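Local coordinates for protein hydroxylase (Rhodococcus sp., PDB 2OR0) that probably acts as a flavin-dependent monooxygenase related to the acyl-CoA dehydrogenases, using a reduced flavin and molecular oxygen to hydroxylate a substrate, at residues Q42-C47 against M370-R375; R37-Q42 against R48-A53; D197-I202 against T207-L212; S95-G100 against W152-G157; V31-I36 against A89-A94. All blocks are in the same frame, centred on the assembly; numbering follows the deposited sequence.

Contact 1. Residues Q42-C47 against M370-R375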
# COMPACT_ATOMS: atom_id res chain seq x y z
N GLN A 42 -16.64 10.12 9.18
CA GLN A 42 -17.62 10.05 8.10
C GLN A 42 -17.23 9.07 7.00
O GLN A 42 -18.08 8.33 6.51
CB GLN A 42 -17.91 11.46 7.53
CG GLN A 42 -19.14 11.49 6.59
CD GLN A 42 -20.42 11.11 7.31
OE1 GLN A 42 -20.83 11.78 8.26
NE2 GLN A 42 -21.06 10.02 6.86
N SER A 43 -15.95 9.03 6.61
CA SER A 43 -15.48 8.02 5.64
C SER A 43 -15.69 6.60 6.19
O SER A 43 -15.98 5.66 5.44
CB SER A 43 -14.01 8.21 5.27
OG SER A 43 -13.77 9.50 4.72
N GLU A 44 -15.51 6.44 7.50
CA GLU A 44 -15.72 5.14 8.07
C GLU A 44 -17.20 4.75 8.02
O GLU A 44 -17.54 3.64 7.59
CB GLU A 44 -15.20 5.06 9.49
CG GLU A 44 -14.81 3.63 9.83
CD GLU A 44 -14.85 3.39 11.26
OE1 GLU A 44 -15.52 4.20 11.95
OE2 GLU A 44 -14.21 2.42 11.70
N ALA A 45 -18.06 5.67 8.44
CA ALA A 45 -19.51 5.44 8.42
C ALA A 45 -19.99 5.13 7.00
O ALA A 45 -20.85 4.25 6.81
CB ALA A 45 -20.23 6.65 9.01
N ASP A 46 -19.41 5.79 5.99
CA ASP A 46 -19.79 5.57 4.59
C ASP A 46 -19.16 4.34 3.97
O ASP A 46 -19.58 3.93 2.90
CB ASP A 46 -19.39 6.76 3.72
CG ASP A 46 -20.13 8.05 4.07
OD1 ASP A 46 -21.16 8.00 4.80
OD2 ASP A 46 -19.64 9.12 3.61
N CYS A 47 -18.11 3.79 4.61
CA CYS A 47 -17.25 2.76 4.02
C CYS A 47 -16.65 3.18 2.69
O CYS A 47 -16.57 2.39 1.75
CB CYS A 47 -17.99 1.41 3.84
SG CYS A 47 -18.56 0.76 5.39
N MSE A 370 -8.65 5.58 18.98
CA MSE A 370 -7.60 4.55 19.01
C MSE A 370 -8.07 3.22 18.41
O MSE A 370 -7.35 2.62 17.61
CB MSE A 370 -7.04 4.30 20.42
CG MSE A 370 -5.92 3.26 20.43
SE MSE A 370 -5.34 2.76 22.20
CE MSE A 370 -3.87 1.60 21.67
N GLN A 371 -9.27 2.78 18.79
CA GLN A 371 -9.83 1.51 18.32
C GLN A 371 -9.91 1.42 16.80
O GLN A 371 -9.84 0.31 16.26
CB GLN A 371 -11.20 1.18 18.97
CG GLN A 371 -12.30 2.26 18.92
CD GLN A 371 -12.86 2.45 17.54
OE1 GLN A 371 -13.00 1.47 16.78
NE2 GLN A 371 -13.20 3.70 17.19
N ARG A 372 -10.06 2.56 16.12
CA ARG A 372 -10.21 2.60 14.66
C ARG A 372 -8.85 2.32 14.03
O ARG A 372 -8.75 1.59 13.07
CB ARG A 372 -10.80 3.96 14.17
CG ARG A 372 -11.05 4.10 12.61
CD ARG A 372 -11.29 5.60 12.18
NE ARG A 372 -12.22 6.11 13.15
CZ ARG A 372 -12.10 7.18 13.91
NH1 ARG A 372 -11.13 8.06 13.78
NH2 ARG A 372 -13.07 7.37 14.81
N PHE A 373 -7.80 2.91 14.61
CA PHE A 373 -6.42 2.63 14.17
C PHE A 373 -6.08 1.20 14.45
O PHE A 373 -5.50 0.54 13.62
CB PHE A 373 -5.40 3.59 14.81
CG PHE A 373 -5.50 5.01 14.28
CD1 PHE A 373 -4.81 5.40 13.14
CD2 PHE A 373 -6.29 5.95 14.94
CE1 PHE A 373 -4.90 6.70 12.68
CE2 PHE A 373 -6.41 7.27 14.47
CZ PHE A 373 -5.70 7.65 13.34
N TRP A 374 -6.50 0.70 15.61
CA TRP A 374 -6.20 -0.68 15.97
C TRP A 374 -6.85 -1.70 14.98
O TRP A 374 -6.18 -2.64 14.52
CB TRP A 374 -6.60 -0.93 17.44
CG TRP A 374 -6.49 -2.38 17.84
CD1 TRP A 374 -5.36 -3.05 18.21
CD2 TRP A 374 -7.56 -3.30 17.91
NE1 TRP A 374 -5.66 -4.37 18.51
CE2 TRP A 374 -7.01 -4.55 18.32
CE3 TRP A 374 -8.94 -3.21 17.67
CZ2 TRP A 374 -7.79 -5.70 18.49
CZ3 TRP A 374 -9.72 -4.37 17.83
CH2 TRP A 374 -9.13 -5.58 18.23
N ARG A 375 -8.13 -1.51 14.65
CA ARG A 375 -8.83 -2.38 13.68
C ARG A 375 -8.23 -2.20 12.27
O ARG A 375 -8.05 -3.17 11.55
CB ARG A 375 -10.34 -2.08 13.64
CG ARG A 375 -11.11 -2.46 14.94
CD ARG A 375 -12.63 -2.14 14.82
NE ARG A 375 -12.91 -0.71 14.87
CZ ARG A 375 -13.24 0.04 13.82
NH1 ARG A 375 -13.28 -0.50 12.61
NH2 ARG A 375 -13.50 1.34 13.98
O HOH W 1 -14.76 4.44 14.43
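The carboxylate of Glu44, on helix 33-46, reaches Arg372 and Arg375 of helix 370-381 in a salt-bridge network that ties an N-terminal helix to the C-terminal helical region of this acyl-CoA dehydrogenase-like fold. At Gln371 the amide works within its own helix: OE1 accepts from both NE and NH2 of Arg375, a side-on grip by two nitrogens on one oxygen that helps hold the guanidinium flat. Arg372 lies one turn before Arg375 and makes the looser partner. Its aliphatic CG packs 3.7 Å from Glu44 OE2, while NE stays 4.0 Å from Glu44 OE1, a long ion pair across group planes turned 78° apart. Arg375 carries the strong link. Its NH2 gives a 2.6 Å bond to Glu44 OE2, nearly straight at 164°; the carboxylate oxygen uses its syn lone pair and lies in the guanidinium plane. NH1 adds a weak bond of 3.2 Å to the same oxygen and is itself hydrogen-bonded to Ile202 O. The extended Glu44 chain, with CG anti to the backbone N (chi1 -153°), carries the carboxylate across to this pair. A leucine in place of Arg375 would probably leave Glu44 OE2 without its close charged mate and Gln371 OE1 without its two donors. The other carboxylate oxygen, Glu44 OE1, accepts from a water 2.6 Å away that also accepts from Gln371 NE2.

Contact 2. Residues R37-Q42 against R48-A53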
# COMPACT_ATOMS: atom_id res chain seq x y z
N ARG A 37 -8.22 14.56 9.79
CA ARG A 37 -8.81 13.94 10.97
C ARG A 37 -10.31 14.22 11.00
O ARG A 37 -11.09 13.37 11.39
CB ARG A 37 -8.11 14.41 12.27
CG ARG A 37 -6.65 13.95 12.37
CD ARG A 37 -6.04 14.24 13.74
NE ARG A 37 -6.03 15.68 13.99
CZ ARG A 37 -4.95 16.47 13.90
NH1 ARG A 37 -3.75 15.97 13.59
NH2 ARG A 37 -5.08 17.78 14.13
N GLY A 38 -10.68 15.41 10.53
CA GLY A 38 -12.07 15.85 10.47
C GLY A 38 -12.99 15.03 9.56
O GLY A 38 -14.20 15.02 9.78
N GLN A 39 -12.44 14.36 8.53
CA GLN A 39 -13.27 13.55 7.63
C GLN A 39 -13.35 12.06 8.01
O GLN A 39 -14.18 11.33 7.47
CB GLN A 39 -12.78 13.66 6.18
CG GLN A 39 -13.00 15.03 5.53
CD GLN A 39 -14.45 15.48 5.57
OE1 GLN A 39 -14.77 16.49 6.18
NE2 GLN A 39 -15.32 14.72 4.93
N ALA A 40 -12.50 11.64 8.95
CA ALA A 40 -12.25 10.22 9.21
C ALA A 40 -13.49 9.41 9.65
O ALA A 40 -13.74 8.31 9.15
CB ALA A 40 -11.11 10.07 10.19
N VAL A 41 -14.26 9.97 10.59
CA VAL A 41 -15.44 9.29 11.13
C VAL A 41 -16.49 9.09 10.02
O VAL A 41 -17.10 8.02 9.89
CB VAL A 41 -16.00 10.05 12.38
CG1 VAL A 41 -17.43 9.62 12.73
CG2 VAL A 41 -15.08 9.85 13.56
N GLN A 42 -16.64 10.12 9.18
CA GLN A 42 -17.62 10.05 8.10
C GLN A 42 -17.23 9.07 7.00
O GLN A 42 -18.08 8.33 6.51
CB GLN A 42 -17.91 11.46 7.53
CG GLN A 42 -19.14 11.49 6.59
CD GLN A 42 -20.42 11.11 7.31
OE1 GLN A 42 -20.83 11.78 8.26
NE2 GLN A 42 -21.06 10.02 6.86
N ARG A 48 -16.20 4.44 2.63
CA ARG A 48 -15.77 5.06 1.39
C ARG A 48 -15.22 6.42 1.79
O ARG A 48 -15.84 7.11 2.58
CB ARG A 48 -17.01 5.23 0.47
CG ARG A 48 -16.86 6.18 -0.72
CD ARG A 48 -18.23 6.72 -1.17
NE ARG A 48 -18.18 7.35 -2.50
CZ ARG A 48 -17.78 8.59 -2.75
NH1 ARG A 48 -17.36 9.41 -1.77
NH2 ARG A 48 -17.79 9.03 -4.02
N LEU A 49 -14.06 6.80 1.27
CA LEU A 49 -13.54 8.13 1.56
C LEU A 49 -14.56 9.16 1.09
O LEU A 49 -15.04 9.09 -0.04
CB LEU A 49 -12.20 8.40 0.85
CG LEU A 49 -10.93 7.66 1.25
CD1 LEU A 49 -9.76 8.01 0.37
CD2 LEU A 49 -10.56 7.92 2.72
N THR A 50 -14.90 10.10 1.97
CA THR A 50 -15.74 11.22 1.57
C THR A 50 -15.04 11.96 0.42
O THR A 50 -13.83 11.82 0.22
CB THR A 50 -15.99 12.22 2.74
OG1 THR A 50 -14.77 12.91 3.03
CG2 THR A 50 -16.47 11.51 4.01
N ASP A 51 -15.80 12.75 -0.35
CA ASP A 51 -15.22 13.55 -1.42
C ASP A 51 -14.20 14.55 -0.85
O ASP A 51 -13.11 14.74 -1.42
CB ASP A 51 -16.31 14.27 -2.23
CG ASP A 51 -17.12 13.31 -3.15
OD1 ASP A 51 -16.70 12.14 -3.40
OD2 ASP A 51 -18.19 13.77 -3.62
N ALA A 52 -14.54 15.16 0.28
CA ALA A 52 -13.58 16.02 0.97
C ALA A 52 -12.29 15.29 1.38
O ALA A 52 -11.22 15.84 1.23
CB ALA A 52 -14.23 16.76 2.17
N ALA A 53 -12.39 14.05 1.87
CA ALA A 53 -11.19 13.28 2.24
C ALA A 53 -10.31 12.96 1.03
O ALA A 53 -9.10 13.10 1.10
CB ALA A 53 -11.54 11.98 3.01
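Gln39 and Thr50 meet where helix 33-46 faces the start of helix 51-60, the next helix in the chain. The glutamine side chain begins with Gln39 CB 3.8 Å from Ala53 CB. Its CG then passes 3.7 Å from Thr50 OG1, and a bend at chi2 (-55°) turns the amide along the first turn of the second helix, so that CD rests 3.6 Å from Ala52 CB. At the tip, NE2 donates to Thr50 OG1 over 2.7 Å with an N-H...O angle of 154°, the oxygen lying close to the amide plane. That same hydroxyl oxygen accepts from Ala53 N at 2.9 Å, the N-cap bond of helix 51-60, so two N-H groups grip it and fix the rotation of the threonine. Its methyl, CG2, is thereby presented to Gln42, whose CG packs against it at 3.7 Å while the Gln42 amide leads away to Asp46. Thr50 N in turn is hydrogen-bonded to Ser43 OG of helix 33-46. Leu49, just before the cap, packs on Ala94, Ser95 and Val98 of helix 93-102, while Ala40 and Val41 on the first helix touch Arg372 of helix 370-381.

Contact 3. Residues D197-I202 against T207-L212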
# COMPACT_ATOMS: atom_id res chain seq x y z
N ASP A 197 -21.90 -2.76 -1.61
CA ASP A 197 -22.09 -3.64 -0.43
C ASP A 197 -21.14 -4.84 -0.36
O ASP A 197 -21.48 -5.90 0.17
CB ASP A 197 -23.57 -4.05 -0.29
CG ASP A 197 -24.49 -2.85 -0.34
OD1 ASP A 197 -24.32 -1.93 0.50
OD2 ASP A 197 -25.38 -2.78 -1.23
N THR A 198 -19.93 -4.67 -0.88
CA THR A 198 -18.95 -5.75 -0.86
C THR A 198 -17.75 -5.37 0.06
O THR A 198 -16.74 -6.04 0.08
CB THR A 198 -18.45 -6.03 -2.28
OG1 THR A 198 -17.98 -4.80 -2.87
CG2 THR A 198 -19.60 -6.65 -3.15
N TRP A 199 -17.90 -4.29 0.81
CA TRP A 199 -16.83 -3.90 1.74
C TRP A 199 -17.42 -3.64 3.14
O TRP A 199 -17.33 -2.54 3.67
CB TRP A 199 -16.08 -2.68 1.17
CG TRP A 199 -14.78 -2.32 1.92
CD1 TRP A 199 -14.53 -1.15 2.59
CD2 TRP A 199 -13.63 -3.15 2.11
NE1 TRP A 199 -13.27 -1.18 3.15
CE2 TRP A 199 -12.69 -2.40 2.88
CE3 TRP A 199 -13.29 -4.46 1.71
CZ2 TRP A 199 -11.45 -2.91 3.25
CZ3 TRP A 199 -12.05 -4.97 2.07
CH2 TRP A 199 -11.13 -4.19 2.83
N ASP A 200 -18.06 -4.65 3.73
CA ASP A 200 -18.56 -4.53 5.09
C ASP A 200 -17.63 -5.34 6.02
O ASP A 200 -17.88 -6.51 6.32
CB ASP A 200 -20.02 -4.99 5.16
CG ASP A 200 -20.69 -4.67 6.48
OD1 ASP A 200 -20.08 -3.98 7.33
OD2 ASP A 200 -21.84 -5.13 6.68
N VAL A 201 -16.55 -4.68 6.45
CA VAL A 201 -15.38 -5.33 7.08
C VAL A 201 -15.03 -4.73 8.45
O VAL A 201 -15.51 -3.65 8.81
CB VAL A 201 -14.13 -5.23 6.14
CG1 VAL A 201 -14.34 -6.04 4.86
CG2 VAL A 201 -13.78 -3.73 5.83
N ILE A 202 -14.20 -5.42 9.21
CA ILE A 202 -13.86 -4.95 10.57
C ILE A 202 -12.93 -3.71 10.68
O ILE A 202 -12.90 -3.07 11.74
CB ILE A 202 -13.33 -6.09 11.45
CG1 ILE A 202 -12.09 -6.73 10.82
CG2 ILE A 202 -14.43 -7.13 11.67
CD1 ILE A 202 -10.75 -6.32 11.43
N THR A 207 -11.64 2.85 3.37
CA THR A 207 -10.92 2.68 2.10
C THR A 207 -11.88 2.39 0.92
O THR A 207 -11.54 2.63 -0.25
CB THR A 207 -9.82 1.59 2.18
OG1 THR A 207 -10.40 0.29 2.41
CG2 THR A 207 -8.80 1.90 3.30
N GLY A 208 -13.06 1.87 1.25
CA GLY A 208 -14.06 1.50 0.27
C GLY A 208 -13.48 0.55 -0.73
O GLY A 208 -13.61 0.78 -1.92
N SER A 209 -12.85 -0.53 -0.25
CA SER A 209 -12.16 -1.49 -1.10
C SER A 209 -13.12 -2.55 -1.68
O SER A 209 -12.98 -3.75 -1.43
CB SER A 209 -11.00 -2.13 -0.35
OG SER A 209 -10.11 -1.14 0.16
N LYS A 210 -14.05 -2.07 -2.49
CA LYS A 210 -15.13 -2.88 -3.09
C LYS A 210 -14.64 -3.85 -4.16
O LYS A 210 -13.50 -3.74 -4.63
CB LYS A 210 -16.21 -1.94 -3.66
CG LYS A 210 -17.00 -1.20 -2.57
CD LYS A 210 -17.73 0.00 -3.17
CE LYS A 210 -18.29 0.94 -2.13
NZ LYS A 210 -18.86 2.13 -2.82
N ASP A 211 -15.48 -4.84 -4.47
CA ASP A 211 -15.26 -5.75 -5.59
C ASP A 211 -15.48 -5.02 -6.92
O ASP A 211 -16.31 -4.10 -7.01
CB ASP A 211 -16.25 -6.93 -5.54
CG ASP A 211 -15.93 -7.94 -4.42
OD1 ASP A 211 -15.11 -7.66 -3.49
OD2 ASP A 211 -16.52 -9.04 -4.48
N LEU A 212 -14.76 -5.46 -7.94
CA LEU A 212 -14.98 -5.03 -9.32
C LEU A 212 -15.31 -6.25 -10.17
O LEU A 212 -14.70 -7.31 -10.00
CB LEU A 212 -13.70 -4.39 -9.90
CG LEU A 212 -12.98 -3.18 -9.29
CD1 LEU A 212 -11.92 -2.65 -10.25
CD2 LEU A 212 -13.93 -2.05 -8.88
O HOH W 2 -16.34 -8.37 -0.96
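The indole of Trp199 is held between two aliphatic carbons: Ser209 CB sits over the centre of the six-membered ring, 3.5 Å from its centroid and only 5° off the ring normal, and Val201 CG2 lies over the opposite face. The first is a well-centred CH-pi contact. Ser209 stands at the centre of an inverse gamma turn, and Ser209 N and Gly208 C lie over the same ring face, Ser209 N 3.4 Å from Trp199 CG. The ring reaches this place because CG stands anti to the backbone N (chi1 -169°). Its NE1 is satisfied by Leu204 O, in the loop between the segments, and its ring meets that of Phe154. A serine in place of Trp199 would probably leave Val201 and Ser209 without the flat surface that separates them, and Leu204 O without its indole donor.

One residue earlier, Thr198 OG1 accepts from Asp211 N at 3.0 Å in a nearly straight bond (168°) while also bonding to Val195 O. The hydroxyl thus spans the backbones of both arms. A water donates to Thr198 O at 2.6 Å and to Asp211 OD1 at 2.9 Å, and the other carboxylate oxygen of Asp211 forms a salt bridge with Arg151. The arrangement closes the long loop that joins antiparallel neighbours 193-195 and 210-214 in the mixed beta sheet of the acyl-CoA dehydrogenase-like fold.

Contact 4. Residues S95-G100 against W152-G157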
# COMPACT_ATOMS: atom_id res chain seq x y z
N SER A 95 -7.12 6.97 4.64
CA SER A 95 -6.40 7.85 3.73
C SER A 95 -4.98 7.36 3.54
O SER A 95 -4.45 7.43 2.44
CB SER A 95 -6.37 9.28 4.28
OG SER A 95 -7.69 9.75 4.46
N GLY A 96 -4.35 6.91 4.63
CA GLY A 96 -2.97 6.45 4.58
C GLY A 96 -2.85 5.23 3.69
O GLY A 96 -1.92 5.12 2.89
N TRP A 97 -3.80 4.30 3.86
CA TRP A 97 -3.84 3.07 3.09
C TRP A 97 -4.05 3.37 1.60
O TRP A 97 -3.38 2.77 0.73
CB TRP A 97 -4.96 2.17 3.61
CG TRP A 97 -5.06 0.86 2.87
CD1 TRP A 97 -5.85 0.59 1.78
CD2 TRP A 97 -4.33 -0.35 3.14
NE1 TRP A 97 -5.67 -0.73 1.38
CE2 TRP A 97 -4.74 -1.32 2.19
CE3 TRP A 97 -3.38 -0.72 4.11
CZ2 TRP A 97 -4.22 -2.63 2.17
CZ3 TRP A 97 -2.87 -2.03 4.09
CH2 TRP A 97 -3.30 -2.97 3.13
N VAL A 98 -4.96 4.28 1.30
CA VAL A 98 -5.28 4.60 -0.10
C VAL A 98 -4.06 5.26 -0.79
O VAL A 98 -3.71 4.93 -1.94
CB VAL A 98 -6.57 5.46 -0.21
CG1 VAL A 98 -6.66 6.14 -1.57
CG2 VAL A 98 -7.81 4.59 0.07
N THR A 99 -3.37 6.11 -0.05
CA THR A 99 -2.11 6.75 -0.53
C THR A 99 -1.03 5.75 -0.86
O THR A 99 -0.40 5.84 -1.91
CB THR A 99 -1.58 7.76 0.49
OG1 THR A 99 -2.60 8.69 0.81
CG2 THR A 99 -0.39 8.51 -0.09
N GLY A 100 -0.82 4.78 0.03
CA GLY A 100 0.12 3.70 -0.22
C GLY A 100 -0.19 2.70 -1.32
O GLY A 100 0.72 2.02 -1.78
N TRP A 152 -12.77 -9.24 -9.01
CA TRP A 152 -11.63 -8.94 -8.14
C TRP A 152 -12.19 -8.35 -6.86
O TRP A 152 -13.24 -7.73 -6.89
CB TRP A 152 -10.71 -7.88 -8.79
CG TRP A 152 -9.95 -8.36 -10.01
CD1 TRP A 152 -8.65 -8.74 -10.08
CD2 TRP A 152 -10.47 -8.46 -11.35
NE1 TRP A 152 -8.32 -9.09 -11.37
CE2 TRP A 152 -9.42 -8.93 -12.17
CE3 TRP A 152 -11.72 -8.19 -11.94
CZ2 TRP A 152 -9.57 -9.14 -13.56
CZ3 TRP A 152 -11.87 -8.41 -13.32
CH2 TRP A 152 -10.80 -8.89 -14.10
N SER A 153 -11.49 -8.52 -5.75
CA SER A 153 -11.88 -7.89 -4.49
C SER A 153 -10.78 -6.96 -3.98
O SER A 153 -9.67 -6.96 -4.53
CB SER A 153 -12.19 -8.98 -3.46
OG SER A 153 -11.08 -9.84 -3.37
N PHE A 154 -11.08 -6.18 -2.94
CA PHE A 154 -10.10 -5.31 -2.28
C PHE A 154 -9.59 -4.21 -3.23
O PHE A 154 -8.39 -3.92 -3.25
CB PHE A 154 -8.92 -6.12 -1.71
CG PHE A 154 -8.38 -5.64 -0.35
CD1 PHE A 154 -8.09 -6.58 0.66
CD2 PHE A 154 -8.09 -4.28 -0.10
CE1 PHE A 154 -7.54 -6.16 1.92
CE2 PHE A 154 -7.58 -3.86 1.15
CZ PHE A 154 -7.30 -4.79 2.15
N SER A 155 -10.50 -3.59 -4.00
CA SER A 155 -10.11 -2.47 -4.87
C SER A 155 -10.11 -1.15 -4.09
O SER A 155 -11.09 -0.41 -4.12
CB SER A 155 -11.04 -2.40 -6.09
OG SER A 155 -10.63 -1.37 -6.99
N SER A 156 -9.01 -0.85 -3.39
CA SER A 156 -8.97 0.27 -2.45
C SER A 156 -9.16 1.61 -3.14
O SER A 156 -8.54 1.85 -4.17
CB SER A 156 -7.63 0.29 -1.68
OG SER A 156 -7.44 -0.93 -1.00
N GLY A 157 -9.99 2.49 -2.56
CA GLY A 157 -10.19 3.85 -3.09
C GLY A 157 -10.93 3.90 -4.43
O GLY A 157 -10.96 4.94 -5.08
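Trp97, on helix 93-102, meets Phe154 of strand 145-155 and Ser156 just beyond it, and here the packing is close. Trp97 NE1 donates to Ser156 OG over 3.0 Å at 146°, the oxygen lying practically in the indole plane. The serine hydroxyl is also bonded to Ser209 OG, so it is held from two directions. Beside this bond the six-membered ring of Trp97 meets the Phe154 ring rim to rim, planes 30° apart, with Trp97 CZ2 3.7 Å from Phe154 CE2; neither ring lies over the other. Phe154 gets there on a backbone of positive phi and with chi1 (-141°) off the usual staggered positions. Phe154 is partly exposed where Trp97 is buried, so this is the solvent side; its ring also meets that of Trp199.

The second point of contact is looser: Val98 CG2 comes no nearer than 4.0 Å to Gly157 N. Even so, the absence of a side chain matters, since a CB on Gly157 would point at the valine and crowd its CG1. On the helical side, Ile258, Ala261 and Val262 of helix 250-277 touch Trp97, while Ser155 and Gly157 pair through their backbones with Lys210 of the neighbouring strand 210-214 and with Thr207 just before it.

Contact 5. Residues V31-I36 against A89-A94; sequences VVAEEI and AALDGA
Asp92 OD2 is held by both the hydroxyl and the backbone N of Ser95, an N-cap of helix 93-102, while the CB of the same aspartate presses against Ile36. As the N-cap residue, Asp92 sits at the break where helix 78-91 ends and the next helix starts, and its buried charge is probably eased by that helix end. The rest of the contact is apolar. Ile36 CG2 stands anti to the backbone N, with CG1 beside that N (chi1 -70°), and this branch wedges into the break: it lies 3.9 Å from Leu91 CB and also 3.9 Å from Asp92 CB. The other branch of the isoleucine ends in CD1, which comes 4.1 Å from Leu91 CD1. The leucine crosses Ile36 at about a right angle and runs on to Ala33, one turn back on helix 33-46, where CD1 rests 3.8 Å from Ala33 CA and CD2 4.0 Å from Ala33 CB. Its two methyls thus straddle the small alanine, whose size lets the leucine lie against the helix backbone. Ile29 of helix 24-31 touches both Ile36 and Leu91, and Leu56 of helix 51-60 touches Ile36 as well. The contact is an apolar helix-helix packing at an N-capped helix break, in the N-terminal helical part of the acyl-CoA dehydrogenase-like fold.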
# COMPACT_ATOMS: atom_id res chain seq x y z
N VAL A 31 -0.34 20.74 7.09
CA VAL A 31 -1.20 21.92 7.06
C VAL A 31 -2.68 21.55 7.13
O VAL A 31 -3.45 22.20 7.84
CB VAL A 31 -0.88 22.82 5.83
CG1 VAL A 31 -1.99 23.86 5.61
CG2 VAL A 31 0.48 23.54 6.00
N VAL A 32 -3.09 20.49 6.43
CA VAL A 32 -4.50 20.07 6.47
C VAL A 32 -4.78 18.91 7.42
O VAL A 32 -5.81 18.27 7.30
CB VAL A 32 -5.05 19.76 5.06
CG1 VAL A 32 -5.12 21.04 4.24
CG2 VAL A 32 -4.21 18.69 4.34
N ALA A 33 -3.86 18.67 8.36
CA ALA A 33 -3.96 17.55 9.31
C ALA A 33 -5.29 17.50 10.02
O ALA A 33 -5.90 16.43 10.14
CB ALA A 33 -2.82 17.61 10.33
N GLU A 34 -5.75 18.66 10.49
CA GLU A 34 -6.99 18.73 11.25
C GLU A 34 -8.19 18.47 10.35
O GLU A 34 -9.17 17.89 10.80
CB GLU A 34 -7.12 20.09 11.96
CG GLU A 34 -7.01 21.30 10.99
CD GLU A 34 -5.64 22.02 11.04
OE1 GLU A 34 -4.60 21.46 10.58
OE2 GLU A 34 -5.64 23.18 11.53
N GLU A 35 -8.09 18.87 9.08
CA GLU A 35 -9.16 18.62 8.10
C GLU A 35 -9.23 17.13 7.76
O GLU A 35 -10.31 16.58 7.59
CB GLU A 35 -8.97 19.44 6.81
CG GLU A 35 -9.32 20.95 6.93
CD GLU A 35 -8.10 21.84 7.22
OE1 GLU A 35 -7.35 21.55 8.18
OE2 GLU A 35 -7.87 22.83 6.49
N ILE A 36 -8.07 16.49 7.66
CA ILE A 36 -8.00 15.05 7.40
C ILE A 36 -8.62 14.25 8.56
O ILE A 36 -9.46 13.36 8.33
CB ILE A 36 -6.56 14.61 7.08
CG1 ILE A 36 -6.14 15.16 5.72
CG2 ILE A 36 -6.44 13.06 7.10
CD1 ILE A 36 -4.67 14.98 5.36
N ALA A 89 -1.13 8.03 7.12
CA ALA A 89 -1.70 6.87 7.85
C ALA A 89 -1.89 7.14 9.34
O ALA A 89 -2.89 6.69 9.92
CB ALA A 89 -0.87 5.62 7.64
N ALA A 90 -0.97 7.91 9.94
CA ALA A 90 -1.11 8.28 11.36
C ALA A 90 -2.25 9.27 11.61
O ALA A 90 -2.77 9.36 12.73
CB ALA A 90 0.24 8.82 11.95
N LEU A 91 -2.67 10.00 10.59
CA LEU A 91 -3.80 10.92 10.71
C LEU A 91 -5.16 10.24 10.51
O LEU A 91 -6.11 10.54 11.21
CB LEU A 91 -3.67 12.10 9.72
CG LEU A 91 -2.48 13.05 9.82
CD1 LEU A 91 -2.52 14.09 8.70
CD2 LEU A 91 -2.49 13.73 11.18
N ASP A 92 -5.25 9.37 9.50
CA ASP A 92 -6.48 8.62 9.19
C ASP A 92 -5.99 7.41 8.43
O ASP A 92 -5.40 7.56 7.38
CB ASP A 92 -7.46 9.45 8.32
CG ASP A 92 -8.65 8.62 7.76
OD1 ASP A 92 -9.29 7.88 8.54
OD2 ASP A 92 -8.95 8.71 6.54
N GLY A 93 -6.19 6.23 9.00
CA GLY A 93 -5.71 5.00 8.41
C GLY A 93 -6.19 4.73 7.00
O GLY A 93 -5.42 4.27 6.16
N ALA A 94 -7.47 5.00 6.74
CA ALA A 94 -8.02 4.82 5.39
C ALA A 94 -7.31 5.68 4.35
O ALA A 94 -6.93 5.20 3.32
CB ALA A 94 -9.53 5.10 5.37

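In the fold
From the N terminus, helix 33-46 enters contacts 5, 2 and 1 in turn. Contact 5 closes a loop to the junction of helices 78-91 and 93-102, and the short loop of contact 2, back from helix 51-60, nests inside it. Contact 1 crosses both, since its far segment, 370-375, lies close to the C terminus; its long loop encloses contacts 4 and 3. Contact 4 carries helix 93-102 to strand 145-155, and contact 3 follows in series, closing on strand 210-214, the neighbour of that strand in the sheet. Together they join the N-terminal helices to the beta region and the C-terminal helices, and contacts 3 and 1 touch.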